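Local coordinates for tryptophan halogenase (Shewanella frigidimarina, PDB 2PYX), which is probably an FAD-dependent monooxygenase related to enzymes that halogenate tryptophan, at residues E49-A54 / R195-Q200. Numbering follows the deposited sequence. Where two conformers were deposited one is given.
Sequences ESPDVA and RDHVSQ
Glu-49 and Arg-195, the latter in one of its two modelled conformers, run alongside each other in the same direction, with carboxylate and guanidinium planes stacked 15° apart. Followed outward, the Arg-195 chain bends at chi2 (-60°), which sets CD against Glu-49 CB at 3.7 Å. Arg-195 NE lies 3.5 Å from Glu-49 OE1. CZ sits beneath Glu-49 CD, which covers the centre of the guanidinium face. Arg-195 NH1 comes to 2.8 Å from Ser-50 O at an angle too poor for a hydrogen bond, and NH2 lies nearest Glu-49 OE2 (4.1 Å). Glu-49 OE1 stands well out of the guanidinium plane, making this salt bridge one of charges; it is hydrogen-bonded to His-193. Asp-196 N donates to Glu-49 O (2.9 Å). Further along, Pro-51 CD stands over the His-197 ring face, 3.6 Å from its centroid, a CH-pi contact. In the ring plane, His-197 NE2 makes a straight but weak hydrogen bond to Asp-52 OD1 (3.5 Å, 168°). An alanine at His-197 would probably leave Pro-51 CD without the ring it packs on and Asp-52 OD1 without its weak donor. Strand 192-195 edges the Rossmann-type sheet, parallel to 44-49 beside it; Glu-49's side chain lies close to Gly-15, predicted to bind FAD, and the chain passes on into antiparallel strand 198-203.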
ATOM      1  N   GLU A  49      19.428  14.211  -1.973  1.00 13.88           N
ATOM      2  CA  GLU A  49      19.389  12.872  -2.552  1.00 14.52           C
ATOM      3  C   GLU A  49      20.822  12.358  -2.755  1.00 19.20           C
ATOM      4  O   GLU A  49      21.657  13.083  -3.289  1.00 20.68           O
ATOM      5  CB  GLU A  49      18.631  12.945  -3.888  1.00 14.47           C
ATOM      6  CG  GLU A  49      18.395  11.616  -4.501  1.00 16.52           C
ATOM      7  CD  GLU A  49      17.494  11.621  -5.700  1.00 23.75           C
ATOM      8  OE1 GLU A  49      17.120  12.697  -6.188  1.00 25.43           O
ATOM      9  OE2 GLU A  49      17.163  10.505  -6.157  1.00 27.12           O
ATOM     10  N   SER A  50      21.064  11.112  -2.362  1.00 21.83           N
ATOM     11  CA  SER A  50      22.360  10.469  -2.582  1.00 27.40           C
ATOM     12  C   SER A  50      22.652  10.391  -4.073  1.00 30.09           C
ATOM     13  O   SER A  50      21.758  10.080  -4.861  1.00 27.79           O
ATOM     14  CB  SER A  50      22.350   9.047  -2.025  1.00 30.19           C
ATOM     15  OG  SER A  50      23.599   8.425  -2.256  1.00 34.03           O
ATOM     16  N   PRO A  51      23.901  10.672  -4.480  1.00 34.44           N
ATOM     17  CA  PRO A  51      24.245  10.448  -5.882  1.00 37.71           C
ATOM     18  C   PRO A  51      24.453   8.957  -6.235  1.00 40.58           C
ATOM     19  O   PRO A  51      24.639   8.632  -7.401  1.00 41.92           O
ATOM     20  CB  PRO A  51      25.547  11.237  -6.044  1.00 38.10           C
ATOM     21  CG  PRO A  51      26.170  11.163  -4.717  1.00 37.38           C
ATOM     22  CD  PRO A  51      25.040  11.223  -3.723  1.00 35.93           C
ATOM     23  N   ASP A  52      24.406   8.069  -5.242  1.00 43.34           N
ATOM     24  CA  ASP A  52      24.552   6.632  -5.472  1.00 46.37           C
ATOM     25  C   ASP A  52      23.363   6.056  -6.233  1.00 49.16           C
ATOM     26  O   ASP A  52      22.222   6.450  -5.996  1.00 48.91           O
ATOM     27  CB  ASP A  52      24.672   5.894  -4.143  1.00 46.89           C
ATOM     28  CG  ASP A  52      25.841   6.375  -3.309  1.00 51.18           C
ATOM     29  OD1 ASP A  52      26.837   6.865  -3.892  1.00 59.27           O
ATOM     30  OD2 ASP A  52      25.753   6.263  -2.065  1.00 58.22           O
ATOM     31  N   VAL A  53      23.635   5.117  -7.142  1.00 51.92           N
ATOM     32  CA  VAL A  53      22.577   4.446  -7.904  1.00 53.09           C
ATOM     33  C   VAL A  53      21.654   3.677  -6.957  1.00 53.94           C
ATOM     34  O   VAL A  53      22.120   2.904  -6.109  1.00 54.35           O
ATOM     35  CB  VAL A  53      23.154   3.474  -8.956  1.00 53.40           C
ATOM     36  N   ALA A  54      20.350   3.905  -7.102  1.00 53.99           N
ATOM     37  CA  ALA A  54      19.345   3.288  -6.236  1.00 53.91           C
ATOM     38  C   ALA A  54      19.069   1.833  -6.610  1.00 53.36           C
ATOM     39  O   ALA A  54      19.230   1.443  -7.771  1.00 53.22           O
ATOM     40  CB  ALA A  54      18.042   4.085  -6.300  1.00 53.96           C
ATOM     41  N   ARG A 195      21.969  17.025  -4.887  1.00 17.27           N
ATOM     42  CA  ARG A 195      22.474  15.670  -5.073  0.50 19.66           C
ATOM     43  C   ARG A 195      23.823  15.548  -4.384  1.00 18.77           C
ATOM     44  O   ARG A 195      24.835  15.998  -4.945  1.00 21.59           O
ATOM     45  CB  ARG A 195      22.669  15.369  -6.561  0.50 20.68           C
ATOM     46  CG  ARG A 195      21.402  15.249  -7.389  0.50 27.28           C
ATOM     47  CD  ARG A 195      20.516  14.130  -6.884  0.50 33.58           C
ATOM     48  NE  ARG A 195      20.022  13.284  -7.973  0.50 37.24           N
ATOM     49  CZ  ARG A 195      20.329  12.001  -8.151  0.50 31.85           C
ATOM     50  NH1 ARG A 195      21.132  11.362  -7.305  0.50 31.93           N
ATOM     51  NH2 ARG A 195      19.813  11.346  -9.180  0.50 37.15           N
ATOM     52  N   ASP A 196      23.854  14.962  -3.191  1.00 18.03           N
ATOM     53  CA  ASP A 196      25.079  14.907  -2.370  1.00 19.01           C
ATOM     54  C   ASP A 196      24.953  13.951  -1.193  1.00 22.95           C
ATOM     55  O   ASP A 196      23.854  13.472  -0.888  1.00 20.70           O
ATOM     56  CB  ASP A 196      25.368  16.318  -1.836  1.00 17.44           C
ATOM     57  CG  ASP A 196      26.839  16.531  -1.448  1.00 21.26           C
ATOM     58  OD1 ASP A 196      27.642  15.575  -1.548  1.00 22.40           O
ATOM     59  OD2 ASP A 196      27.155  17.678  -1.065  1.00 20.37           O
ATOM     60  N   HIS A 197      26.073  13.679  -0.523  1.00 21.14           N
ATOM     61  CA  HIS A 197      26.086  12.893   0.713  1.00 22.16           C
ATOM     62  C   HIS A 197      26.059  13.772   1.941  1.00 20.30           C
ATOM     63  O   HIS A 197      26.536  14.916   1.910  1.00 18.73           O
ATOM     64  CB  HIS A 197      27.348  12.035   0.780  1.00 24.49           C
ATOM     65  CG  HIS A 197      27.550  11.187  -0.426  1.00 26.03           C
ATOM     66  ND1 HIS A 197      28.206  11.640  -1.550  1.00 33.18           N
ATOM     67  CD2 HIS A 197      27.162   9.918  -0.698  1.00 29.77           C
ATOM     68  CE1 HIS A 197      28.233  10.678  -2.456  1.00 35.37           C
ATOM     69  NE2 HIS A 197      27.605   9.625  -1.965  1.00 32.77           N
ATOM     70  N   VAL A 198      25.529  13.232   3.031  1.00 19.29           N
ATOM     71  CA  VAL A 198      25.543  13.908   4.328  1.00 18.81           C
ATOM     72  C   VAL A 198      26.707  13.334   5.115  1.00 21.52           C
ATOM     73  O   VAL A 198      26.763  12.126   5.386  1.00 21.92           O
ATOM     74  CB  VAL A 198      24.230  13.711   5.086  1.00 20.00           C
ATOM     75  CG1 VAL A 198      24.288  14.321   6.467  1.00 20.05           C
ATOM     76  CG2 VAL A 198      23.079  14.322   4.262  1.00 20.85           C
ATOM     77  N   SER A 199      27.636  14.208   5.478  1.00 19.63           N
ATOM     78  CA  SER A 199      28.831  13.783   6.196  1.00 19.40           C
ATOM     79  C   SER A 199      28.663  13.843   7.707  1.00 18.40           C
ATOM     80  O   SER A 199      29.220  13.012   8.429  1.00 19.66           O
ATOM     81  CB  SER A 199      30.023  14.639   5.781  1.00 21.07           C
ATOM     82  OG  SER A 199      30.338  14.429   4.415  1.00 22.59           O
ATOM     83  N   GLN A 200      27.962  14.855   8.199  1.00 16.02           N
ATOM     84  CA  GLN A 200      27.667  14.960   9.629  1.00 15.61           C
ATOM     85  C   GLN A 200      26.252  15.407   9.846  1.00 16.43           C
ATOM     86  O   GLN A 200      25.728  16.201   9.064  1.00 16.68           O
ATOM     87  CB  GLN A 200      28.531  15.999  10.324  1.00 16.86           C
ATOM     88  CG  GLN A 200      29.997  15.718  10.322  1.00 17.08           C
ATOM     89  CD  GLN A 200      30.761  16.864  10.905  1.00 13.26           C
ATOM     90  OE1 GLN A 200      31.439  17.610  10.174  1.00 18.11           O
ATOM     91  NE2 GLN A 200      30.654  17.046  12.205  1.00 10.94           N
TER